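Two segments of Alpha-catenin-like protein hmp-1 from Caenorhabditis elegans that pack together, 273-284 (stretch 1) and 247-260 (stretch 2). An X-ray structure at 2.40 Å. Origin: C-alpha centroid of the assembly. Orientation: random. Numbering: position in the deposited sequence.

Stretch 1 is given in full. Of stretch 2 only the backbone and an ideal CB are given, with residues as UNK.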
ATOM      1  N   CYS A 273      12.501  11.769  -6.756  1.00 72.75           N
ATOM      2  CA  CYS A 273      11.970  11.108  -7.940  1.00 72.38           C
ATOM      3  C   CYS A 273      10.808  11.946  -8.469  1.00 74.98           C
ATOM      4  O   CYS A 273       9.638  11.622  -8.258  1.00 77.88           O
ATOM      5  CB  CYS A 273      11.532   9.671  -7.612  1.00 69.16           C
ATOM      6  SG  CYS A 273      10.576   8.801  -8.891  1.00117.02           S
ATOM      7  N   GLU A 274      11.134  13.024  -9.178  1.00 73.98           N
ATOM      8  CA  GLU A 274      10.118  13.985  -9.598  1.00 60.88           C
ATOM      9  C   GLU A 274      10.176  14.281 -11.091  1.00 55.00           C
ATOM     10  O   GLU A 274      10.475  15.400 -11.493  1.00 59.55           O
ATOM     11  CB  GLU A 274      10.272  15.292  -8.813  1.00 63.54           C
ATOM     12  CG  GLU A 274      10.278  15.116  -7.304  1.00 63.21           C
ATOM     13  CD  GLU A 274      10.845  16.322  -6.588  1.00 71.56           C
ATOM     14  OE1 GLU A 274      11.603  17.085  -7.221  1.00 75.15           O
ATOM     15  OE2 GLU A 274      10.533  16.510  -5.395  1.00 81.36           O
ATOM     16  N   THR A 275       9.894  13.279 -11.913  1.00 50.92           N
ATOM     17  CA  THR A 275       9.836  13.487 -13.354  1.00 48.86           C
ATOM     18  C   THR A 275       8.456  13.126 -13.872  1.00 47.55           C
ATOM     19  O   THR A 275       7.732  12.349 -13.246  1.00 50.39           O
ATOM     20  CB  THR A 275      10.899  12.658 -14.104  1.00 45.31           C
ATOM     21  OG1 THR A 275      10.718  11.266 -13.818  1.00 58.27           O
ATOM     22  CG2 THR A 275      12.296  13.083 -13.685  1.00 35.73           C
ATOM     23  N   VAL A 276       8.090  13.710 -15.007  1.00 35.31           N
ATOM     24  CA  VAL A 276       6.841  13.375 -15.672  1.00 32.65           C
ATOM     25  C   VAL A 276       6.795  11.882 -15.999  1.00 38.68           C
ATOM     26  O   VAL A 276       5.768  11.230 -15.803  1.00 38.55           O
ATOM     27  CB  VAL A 276       6.658  14.197 -16.957  1.00 36.10           C
ATOM     28  CG1 VAL A 276       5.449  13.706 -17.741  1.00 36.17           C
ATOM     29  CG2 VAL A 276       6.525  15.674 -16.621  1.00 36.89           C
ATOM     30  N   ASP A 277       7.920  11.347 -16.471  1.00 31.48           N
ATOM     31  CA  ASP A 277       8.016   9.936 -16.837  1.00 34.42           C
ATOM     32  C   ASP A 277       7.624   9.011 -15.692  1.00 39.49           C
ATOM     33  O   ASP A 277       6.736   8.173 -15.843  1.00 52.33           O
ATOM     34  CB  ASP A 277       9.433   9.597 -17.306  1.00 45.78           C
ATOM     35  CG  ASP A 277       9.604   9.748 -18.806  1.00 65.88           C
ATOM     36  OD1 ASP A 277       8.613   9.549 -19.539  1.00 61.84           O
ATOM     37  OD2 ASP A 277      10.731  10.057 -19.254  1.00 78.99           O
ATOM     38  N   CYS A 278       8.285   9.172 -14.550  1.00 35.37           N
ATOM     39  CA  CYS A 278       8.068   8.290 -13.404  1.00 33.03           C
ATOM     40  C   CYS A 278       6.734   8.526 -12.708  1.00 34.44           C
ATOM     41  O   CYS A 278       6.089   7.577 -12.259  1.00 47.37           O
ATOM     42  CB  CYS A 278       9.209   8.442 -12.395  1.00 28.90           C
ATOM     43  SG  CYS A 278      10.799   7.855 -13.012  1.00 96.54           S
ATOM     44  N   ALA A 279       6.327   9.787 -12.605  1.00 23.63           N
ATOM     45  CA  ALA A 279       5.033  10.113 -12.015  1.00 25.89           C
ATOM     46  C   ALA A 279       3.917   9.459 -12.818  1.00 24.14           C
ATOM     47  O   ALA A 279       3.010   8.853 -12.248  1.00 29.89           O
ATOM     48  CB  ALA A 279       4.829  11.619 -11.944  1.00 21.34           C
ATOM     49  N   ALA A 280       3.995   9.576 -14.141  1.00 34.33           N
ATOM     50  CA  ALA A 280       3.030   8.930 -15.028  1.00 38.83           C
ATOM     51  C   ALA A 280       3.095   7.413 -14.873  1.00 30.89           C
ATOM     52  O   ALA A 280       2.069   6.733 -14.903  1.00 29.00           O
ATOM     53  CB  ALA A 280       3.279   9.330 -16.475  1.00 27.73           C
ATOM     54  N   GLY A 281       4.306   6.895 -14.695  1.00 28.02           N
ATOM     55  CA  GLY A 281       4.510   5.476 -14.465  1.00 26.74           C
ATOM     56  C   GLY A 281       3.850   4.977 -13.191  1.00 33.74           C
ATOM     57  O   GLY A 281       3.306   3.872 -13.163  1.00 34.28           O
ATOM     58  N   SER A 282       3.893   5.788 -12.136  1.00 29.50           N
ATOM     59  CA  SER A 282       3.280   5.416 -10.861  1.00 25.12           C
ATOM     60  C   SER A 282       1.762   5.479 -10.949  1.00 24.33           C
ATOM     61  O   SER A 282       1.064   4.574 -10.493  1.00 29.31           O
ATOM     62  CB  SER A 282       3.773   6.322  -9.727  1.00 21.87           C
ATOM     63  OG  SER A 282       5.160   6.152  -9.490  1.00 32.17           O
ATOM     64  N   ILE A 283       1.258   6.562 -11.529  1.00 28.19           N
ATOM     65  CA  ILE A 283      -0.176   6.754 -11.694  1.00 23.53           C
ATOM     66  C   ILE A 283      -0.792   5.622 -12.511  1.00 19.42           C
ATOM     67  O   ILE A 283      -1.828   5.071 -12.143  1.00 23.41           O
ATOM     68  CB  ILE A 283      -0.476   8.105 -12.359  1.00 22.63           C
ATOM     69  CG1 ILE A 283      -0.095   9.240 -11.410  1.00 22.24           C
ATOM     70  CG2 ILE A 283      -1.944   8.203 -12.747  1.00 24.18           C
ATOM     71  CD1 ILE A 283      -0.371  10.620 -11.945  1.00 29.14           C
ATOM     72  N   ARG A 284      -0.137   5.261 -13.610  1.00 22.45           N
ATOM     73  CA  ARG A 284      -0.621   4.176 -14.454  1.00 28.30           C
ATOM     74  C   ARG A 284      -0.682   2.861 -13.675  1.00 35.70           C
ATOM     75  O   ARG A 284      -1.695   2.159 -13.703  1.00 29.41           O
ATOM     76  CB  ARG A 284       0.268   4.013 -15.690  1.00 23.69           C
ATOM     77  CG  ARG A 284      -0.153   2.862 -16.588  1.00 28.62           C
ATOM     78  CD  ARG A 284       0.747   2.720 -17.808  1.00 29.98           C
ATOM     79  NE  ARG A 284       0.340   1.582 -18.630  1.00 41.03           N
ATOM     80  CZ  ARG A 284      -0.491   1.663 -19.665  1.00 51.21           C
ATOM     81  NH1 ARG A 284      -0.999   2.835 -20.025  1.00 50.80           N
ATOM     82  NH2 ARG A 284      -0.807   0.571 -20.349  1.00 53.17           N
ATOM     83  N   UNK A 247      -2.643   8.728  -3.236  1.00 22.41           N
ATOM     84  CA  UNK A 247      -1.307   8.555  -3.791  1.00 20.14           C
ATOM     85  C   UNK A 247      -1.226   9.069  -5.230  1.00 19.25           C
ATOM     86  O   UNK A 247      -0.194   9.588  -5.650  1.00 18.41           O
ATOM     87  CB  UNK A 247      -0.902   7.081  -3.736  1.00 20.14           C
ATOM     88  N   UNK A 248      -2.316   8.921  -5.978  1.00 16.40           N
ATOM     89  CA  UNK A 248      -2.399   9.455  -7.335  1.00 24.21           C
ATOM     90  C   UNK A 248      -2.256  10.979  -7.313  1.00 30.06           C
ATOM     91  O   UNK A 248      -1.621  11.568  -8.192  1.00 32.66           O
ATOM     92  CB  UNK A 248      -3.720   9.051  -7.992  1.00 24.21           C
ATOM     93  N   UNK A 249      -2.831  11.609  -6.292  1.00 27.13           N
ATOM     94  CA  UNK A 249      -2.680  13.046  -6.089  1.00 20.80           C
ATOM     95  C   UNK A 249      -1.224  13.405  -5.785  1.00 29.61           C
ATOM     96  O   UNK A 249      -0.681  14.350  -6.360  1.00 29.68           O
ATOM     97  CB  UNK A 249      -3.590  13.521  -4.955  1.00 20.80           C
ATOM     98  N   UNK A 250      -0.600  12.644  -4.887  1.00 36.51           N
ATOM     99  CA  UNK A 250       0.821  12.817  -4.570  1.00 29.41           C
ATOM    100  C   UNK A 250       1.703  12.709  -5.810  1.00 26.63           C
ATOM    101  O   UNK A 250       2.607  13.524  -6.013  1.00 24.78           O
ATOM    102  CB  UNK A 250       1.259  11.778  -3.535  1.00 29.41           C
ATOM    103  N   UNK A 251       1.444  11.691  -6.628  1.00 20.80           N
ATOM    104  CA  UNK A 251       2.202  11.482  -7.859  1.00 26.16           C
ATOM    105  C   UNK A 251       2.097  12.682  -8.791  1.00 23.25           C
ATOM    106  O   UNK A 251       3.089  13.105  -9.382  1.00 31.95           O
ATOM    107  CB  UNK A 251       1.713  10.222  -8.575  1.00 26.16           C
ATOM    108  N   UNK A 252       0.887  13.217  -8.920  1.00 22.94           N
ATOM    109  CA  UNK A 252       0.651  14.404  -9.734  1.00 26.48           C
ATOM    110  C   UNK A 252       1.451  15.591  -9.213  1.00 30.62           C
ATOM    111  O   UNK A 252       2.041  16.345  -9.990  1.00 33.21           O
ATOM    112  CB  UNK A 252      -0.840  14.745  -9.761  1.00 26.48           C
ATOM    113  N   UNK A 253       1.475  15.750  -7.893  1.00 26.06           N
ATOM    114  CA  UNK A 253       2.213  16.847  -7.281  1.00 34.47           C
ATOM    115  C   UNK A 253       3.712  16.693  -7.519  1.00 36.64           C
ATOM    116  O   UNK A 253       4.421  17.681  -7.708  1.00 40.11           O
ATOM    117  CB  UNK A 253       1.919  16.916  -5.781  1.00 34.47           C
ATOM    118  N   UNK A 254       4.185  15.451  -7.511  1.00 28.17           N
ATOM    119  CA  UNK A 254       5.587  15.171  -7.800  1.00 31.15           C
ATOM    120  C   UNK A 254       5.922  15.527  -9.246  1.00 33.36           C
ATOM    121  O   UNK A 254       6.962  16.124  -9.522  1.00 30.34           O
ATOM    122  CB  UNK A 254       5.905  13.699  -7.529  1.00 31.15           C
ATOM    123  N   UNK A 255       5.028  15.165 -10.162  1.00 32.87           N
ATOM    124  CA  UNK A 255       5.195  15.491 -11.567  1.00 37.30           C
ATOM    125  C   UNK A 255       5.168  16.986 -11.829  1.00 32.47           C
ATOM    126  O   UNK A 255       5.886  17.485 -12.695  1.00 34.48           O
ATOM    127  CB  UNK A 255       4.105  14.805 -12.393  1.00 37.30           C
ATOM    128  N   UNK A 256       4.341  17.703 -11.074  1.00 28.06           N
ATOM    129  CA  UNK A 256       4.246  19.151 -11.205  1.00 34.85           C
ATOM    130  C   UNK A 256       5.571  19.811 -10.824  1.00 37.03           C
ATOM    131  O   UNK A 256       6.029  20.735 -11.497  1.00 34.14           O
ATOM    132  CB  UNK A 256       3.110  19.694 -10.336  1.00 34.85           C
ATOM    133  N   UNK A 257       6.192  19.318  -9.756  1.00 43.44           N
ATOM    134  CA  UNK A 257       7.482  19.844  -9.316  1.00 43.68           C
ATOM    135  C   UNK A 257       8.572  19.642 -10.364  1.00 43.51           C
ATOM    136  O   UNK A 257       9.457  20.480 -10.516  1.00 43.59           O
ATOM    137  CB  UNK A 257       7.898  19.179  -8.002  1.00 43.68           C
ATOM    138  N   UNK A 258       8.506  18.532 -11.089  1.00 38.22           N
ATOM    139  CA  UNK A 258       9.474  18.263 -12.136  1.00 41.01           C
ATOM    140  C   UNK A 258       9.309  19.184 -13.330  1.00 41.92           C
ATOM    141  O   UNK A 258      10.285  19.556 -13.981  1.00 41.34           O
ATOM    142  CB  UNK A 258       9.361  16.806 -12.589  1.00 41.01           C
ATOM    143  N   UNK A 259       8.064  19.550 -13.615  1.00 40.55           N
ATOM    144  CA  UNK A 259       7.756  20.441 -14.724  1.00 39.67           C
ATOM    145  C   UNK A 259       8.221  21.866 -14.436  1.00 42.97           C
ATOM    146  O   UNK A 259       8.811  22.523 -15.294  1.00 42.96           O
ATOM    147  CB  UNK A 259       6.254  20.425 -15.014  1.00 39.67           C
ATOM    148  N   UNK A 260       7.967  22.328 -13.217  1.00 38.99           N
ATOM    149  CA  UNK A 260       8.196  23.721 -12.860  1.00 40.24           C
ATOM    150  C   UNK A 260       9.624  24.018 -12.404  1.00 53.38           C
ATOM    151  O   UNK A 260      10.024  25.180 -12.330  1.00 61.93           O
ATOM    152  CB  UNK A 260       7.219  24.126 -11.754  1.00 40.24           C
TER

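Stretch 2 is helical throughout and runs nearly antiparallel to helix 276-284, at 168°, with the axes 8.5 Å apart at closest approach. Small residues are expected where the backbones come nearest.

Position 247 has nothing of stretch 1 within 5.5 Å of its ideal CB. Stretch 1 sets no preference. The residue is His 247.

At 248 CA-to-CB points sideways, and the ideal CB lies 5.0 Å from Ile 283 CG1. An apolar side chain would suit. Ile 248 fills the place; its CG2 is 4.4 Å from Ile 283 CG2, a loose apolar contact.

Positions 249, 253 and 256 point away and 250 is out of reach, so stretch 1 allows almost anything. They are Val 249, Glu 250, Glu 253 and Ile 256.

Position 251 points toward stretch 1. Its ideal CB is 3.5 Å from Ile 283 CG1 and 4.6 Å from Ser 282 CB. The space suits a small or medium side chain, apolar or polar. Ser 282 OG already donates to Cys 278 O at 3.2 Å, so it has no proton left to offer 251, though it could still accept. The residue is Asp 251. Its CB packs on Ile 283 CG1 at 3.5 Å, and OD2 reaches 3.4 Å from Ser 282 CB.

Position 252 points away, yet its ideal CB is 4.7 Å from Ile 283 CD1. Small or apolar residues would fit. Cys 252 adds little to the contact.

At 254 CA-to-CB points sideways. The ideal CB is 4.3 Å from Cys 273 O and 4.6 Å from Glu 274 CG. A long side chain could lie along this loop, and a donor or a positive charge is plausible. Arg 254 does so: its CD is 3.4 Å from Cys 273 O, and its CG is 4.1 Å from Glu 274 CG. The guanidinium turns back to its own helix, where NH2 forms a salt bridge with Asp 251 OD1 at 2.5 Å.

At 255 an ideal CB would sit 3.3 Å from Ala 279 CB, so glycine fits best and alanine would be crowded. Gly 255 brings its CA to 3.9 Å from Ala 279 CB.

At 257 the ideal CB is 4.3 Å from Glu 274 OE1, an acidic neighbour. A basic or polar side chain would suit. Lys 257 passes with CD 4.1 Å from Glu 274 OE2, but its end leads away and no salt bridge forms.

Position 258 admits only glycine in this backbone: an ideal CB would clash with Glu 274 O at 2.1 Å. Gly 258 CA instead makes a CA-H...O contact with Glu 274 O at 3.1 Å.

At 259 Val 276 offers an apolar surface, favouring an aliphatic residue. Ile 259 CG1 meets Val 276 CG2 at 3.6 Å.

Position 260 is out of reach. Thr 260 OG1 donates to Ile 256 O at 3.0 Å.

Stretch 2 (247-260) HIVEDCERGIKGIT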
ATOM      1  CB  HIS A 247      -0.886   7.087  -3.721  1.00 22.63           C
ATOM      2  CG  HIS A 247      -0.425   6.655  -2.362  1.00 30.26           C
ATOM      3  ND1 HIS A 247       0.162   5.433  -2.127  1.00 21.88           N
ATOM      4  CD2 HIS A 247      -0.460   7.296  -1.167  1.00 23.08           C
ATOM      5  CE1 HIS A 247       0.472   5.336  -0.843  1.00 21.36           C
ATOM      6  NE2 HIS A 247       0.102   6.450  -0.241  1.00 22.00           N
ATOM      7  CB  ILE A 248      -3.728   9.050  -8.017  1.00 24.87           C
ATOM      8  CG1 ILE A 248      -3.706   7.564  -8.377  1.00 28.31           C
ATOM      9  CG2 ILE A 248      -3.968   9.868  -9.270  1.00 22.78           C
ATOM     10  CD1 ILE A 248      -5.024   7.040  -8.899  1.00 28.41           C
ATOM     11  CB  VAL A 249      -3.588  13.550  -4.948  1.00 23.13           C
ATOM     12  CG1 VAL A 249      -3.225  14.984  -4.552  1.00 22.24           C
ATOM     13  CG2 VAL A 249      -5.052  13.448  -5.352  1.00 18.83           C
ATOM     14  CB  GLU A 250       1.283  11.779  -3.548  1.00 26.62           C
ATOM     15  CG  GLU A 250       0.749  11.957  -2.144  1.00 39.82           C
ATOM     16  CD  GLU A 250       1.342  10.943  -1.180  1.00 51.05           C
ATOM     17  OE1 GLU A 250       0.854  10.845  -0.034  1.00 53.59           O
ATOM     18  OE2 GLU A 250       2.300  10.241  -1.573  1.00 45.87           O
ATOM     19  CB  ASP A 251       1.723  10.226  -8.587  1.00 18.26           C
ATOM     20  CG  ASP A 251       1.987   8.959  -7.806  1.00 34.10           C
ATOM     21  OD1 ASP A 251       2.882   8.967  -6.931  1.00 32.93           O
ATOM     22  OD2 ASP A 251       1.299   7.951  -8.079  1.00 37.38           O
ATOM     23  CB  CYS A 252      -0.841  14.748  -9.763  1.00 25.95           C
ATOM     24  SG  CYS A 252      -1.247  16.226 -10.727  1.00 36.97           S
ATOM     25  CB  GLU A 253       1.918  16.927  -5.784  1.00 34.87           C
ATOM     26  CG  GLU A 253       0.481  17.302  -5.463  1.00 47.62           C
ATOM     27  CD  GLU A 253       0.207  17.354  -3.971  1.00 64.45           C
ATOM     28  OE1 GLU A 253       1.052  16.862  -3.190  1.00 67.51           O
ATOM     29  OE2 GLU A 253      -0.852  17.888  -3.580  1.00 67.13           O
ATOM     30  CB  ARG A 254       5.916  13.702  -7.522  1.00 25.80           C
ATOM     31  CG  ARG A 254       6.657  13.472  -6.212  1.00 36.01           C
ATOM     32  CD  ARG A 254       7.106  12.020  -6.057  1.00 44.38           C
ATOM     33  NE  ARG A 254       5.982  11.083  -6.041  1.00 43.98           N
ATOM     34  CZ  ARG A 254       5.305  10.746  -4.946  1.00 55.15           C
ATOM     35  NH1 ARG A 254       5.632  11.272  -3.773  1.00 68.71           N
ATOM     36  NH2 ARG A 254       4.296   9.887  -5.022  1.00 50.04           N
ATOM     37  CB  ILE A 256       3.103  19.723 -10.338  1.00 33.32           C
ATOM     38  CG1 ILE A 256       1.748  19.401 -10.972  1.00 37.19           C
ATOM     39  CG2 ILE A 256       3.241  21.228 -10.170  1.00 27.16           C
ATOM     40  CD1 ILE A 256       0.567  19.739 -10.082  1.00 33.42           C
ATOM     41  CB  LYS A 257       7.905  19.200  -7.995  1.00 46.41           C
ATOM     42  CG  LYS A 257       7.299  19.861  -6.773  1.00 55.63           C
ATOM     43  CD  LYS A 257       8.288  19.883  -5.619  1.00 64.92           C
ATOM     44  CE  LYS A 257       7.839  20.840  -4.528  1.00 69.69           C
ATOM     45  NZ  LYS A 257       8.885  21.016  -3.484  1.00 72.49           N
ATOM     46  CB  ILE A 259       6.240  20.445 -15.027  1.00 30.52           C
ATOM     47  CG1 ILE A 259       5.822  19.110 -15.639  1.00 29.65           C
ATOM     48  CG2 ILE A 259       5.870  21.592 -15.961  1.00 28.22           C
ATOM     49  CD1 ILE A 259       4.342  19.001 -15.907  1.00 33.56           C
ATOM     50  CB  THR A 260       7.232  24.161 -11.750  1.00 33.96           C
ATOM     51  OG1 THR A 260       7.364  23.279 -10.628  1.00 38.23           O
ATOM     52  CG2 THR A 260       5.795  24.128 -12.254  1.00 33.19           C
TER
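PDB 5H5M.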